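Local coordinates for metallo-beta-lactamase family protein (Staphylococcus aureus, PDB 3R2U), which probably acts as a metal-dependent enzyme of the metallo-beta-lactamase superfamily, binding iron and carrying a rhodanese-like region, at residues H139-H143 / Q198-S202; I148-L152 / G164-F170; I171-I176 / E240-A246; D175-P179 / K258-Q263. All blocks are in the same frame, centred on the assembly; numbering follows the deposited sequence.

Interaction 1. Residues H139-H143 / Q198-S202; sequences HTPGH and QMFKS. With FE (Fe (III) ion), chain E.
M199, on helix 191-206, can be followed atom by atom against the loop of G142 and H143. Its CB sits 3.8 Å from G142 CA, where the CA atoms of loop and helix come nearest. With CG anti to the backbone N (chi1 -180°) and two further bends, the chain folds over the loop: CG meets I176, SD reaches the ring of F170, and M199 CE ends 3.5 Å from H143 N. G142 has a phi of 152°, a backbone conformation open mainly to glycine, directly before the metal ligand. This loop follows strand 133-139 and delivers H143 to the metallo-beta-lactamase site: H143 NE2 binds the iron at 2.3 Å, alongside H80, D169 and three waters, and H143 ND1 is held by the carbonyl of R178. One turn further along the helix, S202 OG lies 2.7 Å from P141 O, a probable hydrogen bond whose single proton has another acceptor within reach. S202 OG is also 3.1 Å from P141 CD. Q198 brings its amide across P141 at about a right angle, Q198 CD 3.9 Å from P141 CB, while P141 CD sits 3.7 Å above the centre of the H139 ring.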
loop_
_atom_site.group_PDB
_atom_site.type_symbol
_atom_site.label_atom_id
_atom_site.label_comp_id
_atom_site.label_asym_id
_atom_site.label_seq_id
_atom_site.Cartn_x
_atom_site.Cartn_y
_atom_site.Cartn_z
ATOM N N HIS A 139 -23.653 -13.584 -33.017
ATOM C CA HIS A 139 -22.991 -12.600 -33.886
ATOM C C HIS A 139 -23.874 -11.368 -33.830
ATOM O O HIS A 139 -25.023 -11.437 -34.168
ATOM C CB HIS A 139 -22.798 -13.135 -35.320
ATOM C CG HIS A 139 -22.054 -12.206 -36.236
ATOM N ND1 HIS A 139 -22.344 -12.097 -37.578
ATOM C CD2 HIS A 139 -21.048 -11.324 -35.999
ATOM C CE1 HIS A 139 -21.540 -11.206 -38.140
ATOM N NE2 HIS A 139 -20.749 -10.710 -37.198
ATOM N N THR A 140 -23.334 -10.250 -33.354
ATOM C CA THR A 140 -24.105 -9.006 -33.204
ATOM C C THR A 140 -23.330 -7.869 -33.842
ATOM O O THR A 140 -22.806 -7.007 -33.154
ATOM C CB THR A 140 -24.378 -8.707 -31.694
ATOM O OG1 THR A 140 -23.139 -8.627 -30.971
ATOM C CG2 THR A 140 -25.241 -9.807 -31.073
ATOM N N PRO A 141 -23.213 -7.890 -35.179
ATOM C CA PRO A 141 -22.432 -6.881 -35.887
ATOM C C PRO A 141 -23.068 -5.505 -35.807
ATOM O O PRO A 141 -24.277 -5.387 -35.551
ATOM C CB PRO A 141 -22.423 -7.396 -37.325
ATOM C CG PRO A 141 -23.641 -8.231 -37.450
ATOM C CD PRO A 141 -23.898 -8.815 -36.098
ATOM N N GLY A 142 -22.264 -4.471 -36.003
ATOM C CA GLY A 142 -22.771 -3.088 -35.983
ATOM C C GLY A 142 -21.676 -2.135 -35.541
ATOM O O GLY A 142 -21.240 -1.271 -36.299
ATOM N N HIS A 143 -21.247 -2.294 -34.298
ATOM C CA HIS A 143 -20.141 -1.526 -33.772
ATOM C C HIS A 143 -18.922 -1.900 -34.619
ATOM O O HIS A 143 -18.169 -1.030 -35.054
ATOM C CB HIS A 143 -19.946 -1.842 -32.296
ATOM C CG HIS A 143 -18.748 -1.191 -31.700
ATOM N ND1 HIS A 143 -18.628 0.177 -31.588
ATOM C CD2 HIS A 143 -17.622 -1.717 -31.164
ATOM C CE1 HIS A 143 -17.468 0.466 -31.019
ATOM N NE2 HIS A 143 -16.840 -0.665 -30.755
ATOM N N GLN A 198 -26.374 -3.174 -40.152
ATOM C CA GLN A 198 -26.067 -4.379 -39.382
ATOM C C GLN A 198 -26.527 -4.208 -37.922
ATOM O O GLN A 198 -27.128 -5.116 -37.333
ATOM C CB GLN A 198 -24.565 -4.709 -39.438
ATOM C CG GLN A 198 -24.080 -5.257 -40.806
ATOM C CD GLN A 198 -22.607 -5.686 -40.786
ATOM O OE1 GLN A 198 -21.732 -4.973 -40.284
ATOM N NE2 GLN A 198 -22.337 -6.852 -41.336
ATOM N N MET A 199 -26.260 -3.031 -37.361
ATOM C CA MET A 199 -26.650 -2.715 -35.996
ATOM C C MET A 199 -28.159 -2.777 -35.817
ATOM O O MET A 199 -28.642 -3.328 -34.833
ATOM C CB MET A 199 -26.147 -1.328 -35.601
ATOM C CG MET A 199 -26.515 -0.930 -34.179
ATOM S SD MET A 199 -25.880 -2.064 -32.935
ATOM C CE MET A 199 -24.237 -1.383 -32.699
ATOM N N PHE A 200 -28.900 -2.200 -36.754
ATOM C CA PHE A 200 -30.361 -2.224 -36.698
ATOM C C PHE A 200 -30.864 -3.671 -36.696
ATOM O O PHE A 200 -31.732 -4.020 -35.921
ATOM C CB PHE A 200 -30.928 -1.445 -37.871
ATOM C CG PHE A 200 -32.436 -1.412 -37.934
ATOM C CD1 PHE A 200 -33.162 -0.595 -37.083
ATOM C CD2 PHE A 200 -33.115 -2.146 -38.895
ATOM C CE1 PHE A 200 -34.550 -0.530 -37.166
ATOM C CE2 PHE A 200 -34.524 -2.095 -38.981
ATOM C CZ PHE A 200 -35.230 -1.285 -38.125
ATOM N N LYS A 201 -30.295 -4.511 -37.554
ATOM C CA LYS A 201 -30.673 -5.921 -37.600
ATOM C C LYS A 201 -30.239 -6.650 -36.338
ATOM O O LYS A 201 -30.937 -7.540 -35.882
ATOM C CB LYS A 201 -30.086 -6.636 -38.820
ATOM C CG LYS A 201 -30.606 -6.154 -40.166
ATOM C CD LYS A 201 -30.087 -7.065 -41.305
ATOM C CE LYS A 201 -30.575 -6.645 -42.694
ATOM N NZ LYS A 201 -32.049 -6.876 -42.865
ATOM N N SER A 202 -29.078 -6.303 -35.779
ATOM C CA SER A 202 -28.631 -6.965 -34.548
ATOM C C SER A 202 -29.564 -6.623 -33.402
ATOM O O SER A 202 -29.895 -7.483 -32.586
ATOM C CB SER A 202 -27.192 -6.608 -34.208
ATOM O OG SER A 202 -26.305 -7.093 -35.204
HETATM FE FE FE E . -15.210 -1.151 -29.231
HETATM O O HOH W 1 -13.536 -1.631 -27.755
HETATM O O HOH W 2 -13.743 -1.344 -31.075
HETATM O O HOH W 3 -14.779 0.954 -29.080
#

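Interaction 2. Residues I148-L152 / G164-F170; sequences ISFLL and GLFSGDF. With FE (Fe (III) ion), chain E.
The torsions of S149 and F170 bring hydroxyl and ring together: OG of S149 stands anti to its own carbonyl carbon (chi1 -68°), while the F170 ring swings anti to its backbone N (chi1 162°), bringing F170 CD2 to 3.6 Å from S149 OG. The hydroxyl has its hydrogen-bond partner in T140 OG1; the ring comes within packing distance, at an oblique approach. L165 CD1 lies 3.7 Å from S149 CB and also touches L151 CB. Both leucines are on the same face of the sheet. On the other face F150, L152 and F166 gather. The F166 ring receives L152 CD1 at its edge, close to the ring plane and 3.9 Å from F166 CE2, and F166 CB comes to the edge of the F150 ring. Strands 148-153 and 164-168 form an antiparallel hairpin, their short axes at 165°. F150 and F166 are a hydrogen-bonded pair, with F150 N to F166 O at 2.9 Å, in the carbonyl plane on a lone pair, and F166 N to F150 O at 2.8 Å. The ladder continues from L152 N to G164 O, a bond that runs nearly along the C=O axis. Where the strands part, a water donates to both I148 O and S167 O. Just beyond, D169 OD2 binds the iron at 2.2 Å and its OD1 bonds to H219. Backbone polar groups are thus paired between apolar side chains on both faces, and the F170 N to S167 O bond closes the turn that presents D169 to the iron, consistent with a preset ligand position.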
loop_
_atom_site.group_PDB
_atom_site.type_symbol
_atom_site.label_atom_id
_atom_site.label_comp_id
_atom_site.label_asym_id
_atom_site.label_seq_id
_atom_site.Cartn_x
_atom_site.Cartn_y
_atom_site.Cartn_z
ATOM N N ILE A 148 -19.287 -9.950 -31.429
ATOM C CA ILE A 148 -20.065 -11.039 -30.910
ATOM C C ILE A 148 -20.438 -10.750 -29.465
ATOM O O ILE A 148 -19.757 -9.998 -28.781
ATOM C CB ILE A 148 -19.315 -12.400 -31.015
ATOM C CG1 ILE A 148 -17.957 -12.338 -30.329
ATOM C CG2 ILE A 148 -19.183 -12.833 -32.500
ATOM C CD1 ILE A 148 -17.231 -13.663 -30.307
ATOM N N SER A 149 -21.564 -11.304 -29.045
ATOM C CA SER A 149 -22.041 -11.201 -27.685
ATOM C C SER A 149 -22.187 -12.605 -27.107
ATOM O O SER A 149 -22.420 -13.559 -27.863
ATOM C CB SER A 149 -23.384 -10.476 -27.656
ATOM O OG SER A 149 -23.221 -9.111 -28.018
ATOM N N PHE A 150 -22.059 -12.742 -25.780
ATOM C CA PHE A 150 -22.146 -14.054 -25.152
ATOM C C PHE A 150 -23.371 -14.199 -24.221
ATOM O O PHE A 150 -23.518 -13.453 -23.240
ATOM C CB PHE A 150 -20.844 -14.342 -24.390
ATOM C CG PHE A 150 -19.598 -14.198 -25.236
ATOM C CD1 PHE A 150 -19.160 -15.227 -26.028
ATOM C CD2 PHE A 150 -18.847 -13.037 -25.202
ATOM C CE1 PHE A 150 -17.979 -15.098 -26.781
ATOM C CE2 PHE A 150 -17.684 -12.906 -25.969
ATOM C CZ PHE A 150 -17.268 -13.938 -26.748
ATOM N N LEU A 151 -24.245 -15.145 -24.544
ATOM C CA LEU A 151 -25.468 -15.387 -23.767
ATOM C C LEU A 151 -25.206 -16.496 -22.767
ATOM O O LEU A 151 -24.981 -17.663 -23.139
ATOM C CB LEU A 151 -26.624 -15.753 -24.681
ATOM C CG LEU A 151 -28.006 -15.920 -24.030
ATOM C CD1 LEU A 151 -28.512 -14.553 -23.545
ATOM C CD2 LEU A 151 -28.989 -16.561 -25.023
ATOM N N LEU A 152 -25.251 -16.132 -21.492
ATOM C CA LEU A 152 -24.954 -17.055 -20.409
ATOM C C LEU A 152 -26.191 -17.723 -19.809
ATOM O O LEU A 152 -27.197 -17.062 -19.523
ATOM C CB LEU A 152 -24.172 -16.319 -19.308
ATOM C CG LEU A 152 -23.686 -17.130 -18.087
ATOM C CD1 LEU A 152 -22.482 -16.438 -17.408
ATOM C CD2 LEU A 152 -24.808 -17.405 -17.061
ATOM N N GLY A 164 -28.037 -13.627 -18.648
ATOM C CA GLY A 164 -27.543 -12.348 -19.104
ATOM C C GLY A 164 -26.736 -12.436 -20.379
ATOM O O GLY A 164 -26.388 -13.523 -20.831
ATOM N N LEU A 165 -26.447 -11.273 -20.948
ATOM C CA LEU A 165 -25.712 -11.173 -22.176
ATOM C C LEU A 165 -24.493 -10.283 -21.998
ATOM O O LEU A 165 -24.627 -9.127 -21.577
ATOM C CB LEU A 165 -26.594 -10.550 -23.239
ATOM C CG LEU A 165 -26.041 -10.386 -24.671
ATOM C CD1 LEU A 165 -25.945 -11.730 -25.370
ATOM C CD2 LEU A 165 -26.931 -9.417 -25.481
ATOM N N PHE A 166 -23.315 -10.818 -22.304
ATOM C CA PHE A 166 -22.092 -9.999 -22.330
ATOM C C PHE A 166 -22.148 -9.351 -23.696
ATOM O O PHE A 166 -21.941 -10.017 -24.718
ATOM C CB PHE A 166 -20.858 -10.856 -22.176
ATOM C CG PHE A 166 -20.748 -11.471 -20.835
ATOM C CD1 PHE A 166 -20.279 -10.718 -19.761
ATOM C CD2 PHE A 166 -21.123 -12.806 -20.631
ATOM C CE1 PHE A 166 -20.174 -11.273 -18.494
ATOM C CE2 PHE A 166 -21.021 -13.373 -19.373
ATOM C CZ PHE A 166 -20.549 -12.609 -18.296
ATOM N N SER A 167 -22.458 -8.060 -23.708
ATOM C CA SER A 167 -22.742 -7.346 -24.933
ATOM C C SER A 167 -21.627 -6.491 -25.544
ATOM O O SER A 167 -21.839 -5.856 -26.568
ATOM C CB SER A 167 -23.969 -6.471 -24.706
ATOM O OG SER A 167 -23.710 -5.487 -23.721
ATOM N N GLY A 168 -20.448 -6.461 -24.949
ATOM C CA GLY A 168 -19.366 -5.681 -25.537
ATOM C C GLY A 168 -19.785 -4.242 -25.799
ATOM O O GLY A 168 -20.326 -3.579 -24.920
ATOM N N ASP A 169 -19.515 -3.755 -27.013
ATOM C CA ASP A 169 -19.894 -2.418 -27.405
ATOM C C ASP A 169 -21.130 -2.422 -28.309
ATOM O O ASP A 169 -21.400 -1.441 -29.019
ATOM C CB ASP A 169 -18.712 -1.696 -28.067
ATOM C CG ASP A 169 -17.601 -1.361 -27.080
ATOM O OD1 ASP A 169 -17.806 -1.478 -25.856
ATOM O OD2 ASP A 169 -16.521 -0.968 -27.521
ATOM N N PHE A 170 -21.887 -3.521 -28.272
ATOM C CA PHE A 170 -23.127 -3.657 -29.033
ATOM C C PHE A 170 -24.239 -2.893 -28.297
ATOM O O PHE A 170 -24.778 -1.920 -28.823
ATOM C CB PHE A 170 -23.432 -5.154 -29.248
ATOM C CG PHE A 170 -24.852 -5.461 -29.640
ATOM C CD1 PHE A 170 -25.504 -4.718 -30.603
ATOM C CD2 PHE A 170 -25.505 -6.561 -29.091
ATOM C CE1 PHE A 170 -26.819 -5.023 -30.978
ATOM C CE2 PHE A 170 -26.817 -6.874 -29.455
ATOM C CZ PHE A 170 -27.475 -6.097 -30.403
HETATM FE FE FE E . -15.210 -1.151 -29.231
HETATM O O HOH W 4 -20.534 -7.451 -28.950
HETATM O O HOH W 1 -13.536 -1.631 -27.755
HETATM O O HOH W 2 -13.743 -1.344 -31.075
HETATM O O HOH W 3 -14.779 0.954 -29.080
#

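Interaction 3. Residues I171-I176 / E240-A246; sequences IFVGDI and EKQTNWA
The carboxylate of E240 accepts a hydrogen bond from G174 N at OE1 (2.8 Å), on the syn side. E240 OE1 takes a second bond, from N244 ND2 at 2.8 Å, nearly end-on to its C-O bond, so one carboxylate oxygen grips both the loop and the helix end; E240 OE2 is engaged by S235. The amide of N244 works in two directions. N244 ND2 also donates to D175 O at 3.1 Å, from above the carbonyl plane, whereas F172 N reaches that oxygen from the opposite face. N244 OD1 accepts from A246 N, two residues on, which defines an Asx turn where the chain leaves helix 237-243. The turn shapes the chain after the helix, while N244 ND2, E240 and W245 tie it to the loop that follows metal ligand D169 in the metallo-beta-lactamase domain. The remaining direct hydrogen bond across the contact is from W245 NE1 to D175 OD1 at 3.0 Å; the acceptor lies near the indole plane but is approached from above the D175 carboxylate, 56° out, the two planes standing 90° apart. D175 OD1 accepts from I176 N as well, and has R178 as its salt-bridge partner. A water links G174 O, T243 O and W245 N. Apolar packing centres on I176. Its CG1, held between the backbone N and the carbonyl carbon (chi1 62°), sends I176 CD1 to 3.5 Å from A246 CB, a tight fit, and to 4.1 Å from W245 CZ2. A246 CB sits above one face of the indole, and F255 packs against both W245 and I176.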
loop_
_atom_site.group_PDB
_atom_site.type_symbol
_atom_site.label_atom_id
_atom_site.label_comp_id
_atom_site.label_asym_id
_atom_site.label_seq_id
_atom_site.Cartn_x
_atom_site.Cartn_y
_atom_site.Cartn_z
ATOM N N ILE A 171 -24.545 -3.313 -27.067
ATOM C CA ILE A 171 -25.536 -2.627 -26.227
ATOM C C ILE A 171 -24.904 -2.094 -24.945
ATOM O O ILE A 171 -24.263 -2.857 -24.196
ATOM C CB ILE A 171 -26.672 -3.563 -25.784
ATOM C CG1 ILE A 171 -27.424 -4.122 -27.005
ATOM C CG2 ILE A 171 -27.662 -2.796 -24.879
ATOM C CD1 ILE A 171 -28.442 -5.159 -26.638
ATOM N N PHE A 172 -25.090 -0.795 -24.687
ATOM C CA PHE A 172 -24.619 -0.179 -23.443
ATOM C C PHE A 172 -25.814 0.083 -22.571
ATOM O O PHE A 172 -26.960 -0.139 -22.993
ATOM C CB PHE A 172 -23.931 1.163 -23.684
ATOM C CG PHE A 172 -22.710 1.081 -24.540
ATOM C CD1 PHE A 172 -21.655 0.259 -24.180
ATOM C CD2 PHE A 172 -22.586 1.876 -25.671
ATOM C CE1 PHE A 172 -20.504 0.201 -24.955
ATOM C CE2 PHE A 172 -21.440 1.834 -26.455
ATOM C CZ PHE A 172 -20.405 0.988 -26.111
ATOM N N VAL A 173 -25.564 0.528 -21.345
ATOM C CA VAL A 173 -26.653 0.942 -20.496
ATOM C C VAL A 173 -27.058 2.299 -21.024
ATOM O O VAL A 173 -26.281 3.239 -20.974
ATOM C CB VAL A 173 -26.253 1.076 -19.033
ATOM C CG1 VAL A 173 -27.410 1.678 -18.238
ATOM C CG2 VAL A 173 -25.835 -0.272 -18.474
ATOM N N GLY A 174 -28.244 2.385 -21.589
ATOM C CA GLY A 174 -28.757 3.652 -22.096
ATOM C C GLY A 174 -28.405 4.010 -23.540
ATOM O O GLY A 174 -28.870 5.018 -24.038
ATOM N N ASP A 175 -27.569 3.217 -24.208
ATOM C CA ASP A 175 -27.222 3.527 -25.591
ATOM C C ASP A 175 -26.664 2.280 -26.259
ATOM O O ASP A 175 -26.703 1.177 -25.681
ATOM C CB ASP A 175 -26.206 4.698 -25.631
ATOM C CG ASP A 175 -26.354 5.571 -26.871
ATOM O OD1 ASP A 175 -26.688 5.058 -27.958
ATOM O OD2 ASP A 175 -26.140 6.794 -26.753
ATOM N N ILE A 176 -26.171 2.448 -27.488
ATOM C CA ILE A 176 -25.593 1.355 -28.252
ATOM C C ILE A 176 -24.332 1.867 -28.946
ATOM O O ILE A 176 -24.125 3.075 -29.076
ATOM C CB ILE A 176 -26.588 0.770 -29.302
ATOM C CG1 ILE A 176 -26.976 1.828 -30.340
ATOM C CG2 ILE A 176 -27.835 0.219 -28.614
ATOM C CD1 ILE A 176 -27.814 1.296 -31.528
ATOM N N GLU A 240 -33.867 -1.662 -20.945
ATOM C CA GLU A 240 -33.350 -0.989 -22.117
ATOM C C GLU A 240 -34.455 -0.786 -23.159
ATOM O O GLU A 240 -34.496 0.237 -23.819
ATOM C CB GLU A 240 -32.153 -1.736 -22.700
ATOM C CG GLU A 240 -30.949 -1.737 -21.772
ATOM C CD GLU A 240 -30.478 -0.337 -21.420
ATOM O OE1 GLU A 240 -30.123 0.413 -22.354
ATOM O OE2 GLU A 240 -30.453 0.003 -20.205
ATOM N N LYS A 241 -35.379 -1.740 -23.283
ATOM C CA LYS A 241 -36.485 -1.564 -24.218
ATOM C C LYS A 241 -37.332 -0.344 -23.846
ATOM O O LYS A 241 -37.853 0.339 -24.721
ATOM C CB LYS A 241 -37.361 -2.812 -24.296
ATOM C CG LYS A 241 -36.683 -4.000 -24.985
ATOM C CD LYS A 241 -37.656 -5.170 -25.135
ATOM C CE LYS A 241 -37.102 -6.298 -25.991
ATOM N NZ LYS A 241 -38.013 -7.473 -25.973
ATOM N N GLN A 242 -37.448 -0.051 -22.553
ATOM C CA GLN A 242 -38.210 1.105 -22.098
ATOM C C GLN A 242 -37.470 2.432 -22.216
ATOM O O GLN A 242 -38.091 3.459 -22.437
ATOM C CB GLN A 242 -38.560 0.963 -20.604
ATOM C CG GLN A 242 -39.457 -0.195 -20.255
ATOM C CD GLN A 242 -40.879 0.011 -20.690
ATOM O OE1 GLN A 242 -41.402 1.127 -20.646
ATOM N NE2 GLN A 242 -41.535 -1.077 -21.086
ATOM N N THR A 243 -36.154 2.425 -22.037
ATOM C CA THR A 243 -35.407 3.682 -21.921
ATOM C C THR A 243 -34.299 3.958 -22.953
ATOM O O THR A 243 -33.876 5.095 -23.097
ATOM C CB THR A 243 -34.748 3.756 -20.518
ATOM O OG1 THR A 243 -33.845 2.654 -20.359
ATOM C CG2 THR A 243 -35.816 3.713 -19.399
ATOM N N ASN A 244 -33.818 2.925 -23.628
ATOM C CA ASN A 244 -32.750 3.042 -24.637
ATOM C C ASN A 244 -33.368 3.323 -26.007
ATOM O O ASN A 244 -34.095 2.477 -26.539
ATOM C CB ASN A 244 -31.957 1.737 -24.639
ATOM C CG ASN A 244 -30.709 1.766 -25.521
ATOM O OD1 ASN A 244 -30.662 2.405 -26.579
ATOM N ND2 ASN A 244 -29.700 1.011 -25.096
ATOM N N TRP A 245 -33.069 4.497 -26.581
ATOM C CA TRP A 245 -33.663 4.934 -27.876
ATOM C C TRP A 245 -33.574 3.895 -28.994
ATOM O O TRP A 245 -34.471 3.780 -29.810
ATOM C CB TRP A 245 -33.005 6.223 -28.384
ATOM C CG TRP A 245 -31.622 6.005 -28.897
ATOM C CD1 TRP A 245 -30.467 6.034 -28.179
ATOM C CD2 TRP A 245 -31.250 5.666 -30.240
ATOM N NE1 TRP A 245 -29.396 5.751 -28.988
ATOM C CE2 TRP A 245 -29.848 5.526 -30.261
ATOM C CE3 TRP A 245 -31.965 5.470 -31.426
ATOM C CZ2 TRP A 245 -29.147 5.206 -31.422
ATOM C CZ3 TRP A 245 -31.268 5.149 -32.584
ATOM C CH2 TRP A 245 -29.874 5.022 -32.572
ATOM N N ALA A 246 -32.468 3.172 -29.028
ATOM C CA ALA A 246 -32.200 2.193 -30.072
ATOM C C ALA A 246 -33.272 1.120 -30.159
ATOM O O ALA A 246 -33.510 0.581 -31.213
ATOM C CB ALA A 246 -30.838 1.560 -29.839
HETATM O O HOH W 5 -31.587 6.269 -25.001
#

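Interaction 4. Residues D175-P179 / K258-Q263; sequences DIGRP and KLISDQ
R178 crosses L259 at a slant, its CD resting against L259 CD1, and R178 NE points to L259 O at 2.8 Å, a weak hydrogen bond because the angle at the proton is 119°. L259 O lies near the guanidinium plane, at its edge. Beside it, L259 CD1 reaches I176 CD1 at 3.7 Å, and L259 CD2 meets P179 CD at 3.9 Å, with I260 CG2 touching the same proline carbon. In the next shell a salt bridge fixes R178 NH1, with D175 OD1 2.7 Å away, lying in the guanidinium plane but approached from above the carboxylate plane. A second, weak bond from NH1 goes to I176 O. The R178 chain bends at chi2 (-53°), which folds the guanidinium back over its own loop towards D175. The Q263 amide crosses R178 at about a right angle, its plane 51° from the guanidinium; Q263 NE2 is held in turn by S261 O at 3.0 Å. Further out, G177 N is hydrogen-bonded to F170 O, and R178 O accepts from ND1 of the iron ligand H143. Through R178 O the loop is a second-shell element of the iron site of the metallo-beta-lactamase fold, packed against the C-terminal end of helix 252-260.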
loop_
_atom_site.group_PDB
_atom_site.type_symbol
_atom_site.label_atom_id
_atom_site.label_comp_id
_atom_site.label_asym_id
_atom_site.label_seq_id
_atom_site.Cartn_x
_atom_site.Cartn_y
_atom_site.Cartn_z
ATOM N N ASP A 175 -27.569 3.217 -24.208
ATOM C CA ASP A 175 -27.222 3.527 -25.591
ATOM C C ASP A 175 -26.664 2.280 -26.259
ATOM O O ASP A 175 -26.703 1.177 -25.681
ATOM C CB ASP A 175 -26.206 4.698 -25.631
ATOM C CG ASP A 175 -26.354 5.571 -26.871
ATOM O OD1 ASP A 175 -26.688 5.058 -27.958
ATOM O OD2 ASP A 175 -26.140 6.794 -26.753
ATOM N N ILE A 176 -26.171 2.448 -27.488
ATOM C CA ILE A 176 -25.593 1.355 -28.252
ATOM C C ILE A 176 -24.332 1.867 -28.946
ATOM O O ILE A 176 -24.125 3.075 -29.076
ATOM C CB ILE A 176 -26.588 0.770 -29.302
ATOM C CG1 ILE A 176 -26.976 1.828 -30.340
ATOM C CG2 ILE A 176 -27.835 0.219 -28.614
ATOM C CD1 ILE A 176 -27.814 1.296 -31.528
ATOM N N GLY A 177 -23.491 0.940 -29.380
ATOM C CA GLY A 177 -22.261 1.286 -30.046
ATOM C C GLY A 177 -22.510 1.942 -31.386
ATOM O O GLY A 177 -23.594 1.831 -31.932
ATOM N N ARG A 178 -21.515 2.679 -31.868
ATOM C CA ARG A 178 -21.559 3.312 -33.165
ATOM C C ARG A 178 -20.527 2.582 -33.990
ATOM O O ARG A 178 -19.540 2.083 -33.438
ATOM C CB ARG A 178 -21.178 4.805 -33.089
ATOM C CG ARG A 178 -22.084 5.699 -32.183
ATOM C CD ARG A 178 -23.535 5.555 -32.547
ATOM N NE ARG A 178 -24.408 6.647 -32.088
ATOM C CZ ARG A 178 -25.207 6.611 -31.014
ATOM N NH1 ARG A 178 -25.266 5.554 -30.220
ATOM N NH2 ARG A 178 -25.959 7.660 -30.731
ATOM N N PRO A 179 -20.717 2.527 -35.322
ATOM C CA PRO A 179 -19.718 1.836 -36.133
ATOM C C PRO A 179 -18.342 2.487 -36.045
ATOM O O PRO A 179 -18.234 3.696 -36.221
ATOM C CB PRO A 179 -20.271 1.960 -37.555
ATOM C CG PRO A 179 -21.735 2.243 -37.384
ATOM C CD PRO A 179 -21.831 3.041 -36.132
ATOM N N LYS A 258 -29.702 8.753 -36.940
ATOM C CA LYS A 258 -29.399 9.105 -35.556
ATOM C C LYS A 258 -28.109 8.426 -35.106
ATOM O O LYS A 258 -27.271 9.044 -34.452
ATOM C CB LYS A 258 -30.541 8.781 -34.596
ATOM C CG LYS A 258 -30.161 9.094 -33.121
ATOM C CD LYS A 258 -31.350 9.101 -32.167
ATOM C CE LYS A 258 -30.903 9.396 -30.729
ATOM N NZ LYS A 258 -32.073 9.597 -29.814
ATOM N N LEU A 259 -27.931 7.170 -35.502
ATOM C CA LEU A 259 -26.751 6.429 -35.117
ATOM C C LEU A 259 -25.472 7.105 -35.610
ATOM O O LEU A 259 -24.565 7.377 -34.823
ATOM C CB LEU A 259 -26.807 5.003 -35.673
ATOM C CG LEU A 259 -25.768 4.051 -35.082
ATOM C CD1 LEU A 259 -26.074 3.839 -33.590
ATOM C CD2 LEU A 259 -25.726 2.725 -35.818
ATOM N N ILE A 260 -25.424 7.427 -36.898
ATOM C CA ILE A 260 -24.193 7.930 -37.485
ATOM C C ILE A 260 -24.077 9.430 -37.735
ATOM O O ILE A 260 -23.109 9.864 -38.353
ATOM C CB ILE A 260 -23.879 7.161 -38.792
ATOM C CG1 ILE A 260 -24.821 7.566 -39.926
ATOM C CG2 ILE A 260 -23.938 5.660 -38.524
ATOM C CD1 ILE A 260 -24.564 6.820 -41.211
ATOM N N SER A 261 -25.026 10.232 -37.266
ATOM C CA SER A 261 -24.934 11.670 -37.491
ATOM C C SER A 261 -24.382 12.429 -36.296
ATOM O O SER A 261 -24.639 12.086 -35.136
ATOM C CB SER A 261 -26.280 12.258 -37.903
ATOM O OG SER A 261 -26.666 11.736 -39.159
ATOM N N ASP A 262 -23.610 13.463 -36.614
ATOM C CA ASP A 262 -23.009 14.353 -35.627
ATOM C C ASP A 262 -22.389 13.615 -34.441
ATOM O O ASP A 262 -22.730 13.863 -33.277
ATOM C CB ASP A 262 -24.045 15.383 -35.162
ATOM C CG ASP A 262 -24.575 16.240 -36.312
ATOM O OD1 ASP A 262 -25.591 16.938 -36.105
ATOM O OD2 ASP A 262 -23.986 16.214 -37.418
ATOM N N GLN A 263 -21.492 12.685 -34.752
ATOM C CA GLN A 263 -20.772 11.947 -33.726
ATOM C C GLN A 263 -19.390 12.576 -33.672
ATOM O O GLN A 263 -18.825 12.913 -34.710
ATOM C CB GLN A 263 -20.679 10.458 -34.071
ATOM C CG GLN A 263 -22.033 9.768 -34.211
ATOM C CD GLN A 263 -22.821 9.713 -32.904
ATOM O OE1 GLN A 263 -22.281 9.361 -31.851
ATOM N NE2 GLN A 263 -24.115 10.022 -32.977
#

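Overall arrangement
Interactions 2 and 3 are buried contacts, while 1 and 4 are partly buried. Interaction 2 is a backbone ladder within one sheet; the others tie loops to helices through side chains. Interaction 3 is rich in shared acceptors, interaction 4 turns on an arginine, and interaction 1 mixes proline and methionine packing with one probable hydroxyl bond. Interactions 1 and 2 each bring a ligand to the same iron, and join at T140 and S149. Interactions 3 and 4 share D175 and I176, gripping one loop from two successive helices, 237-243 and 252-260. R178 O to H143 ND1 couples 4 to 1, while F170 O to G177 N couples 2 to 4.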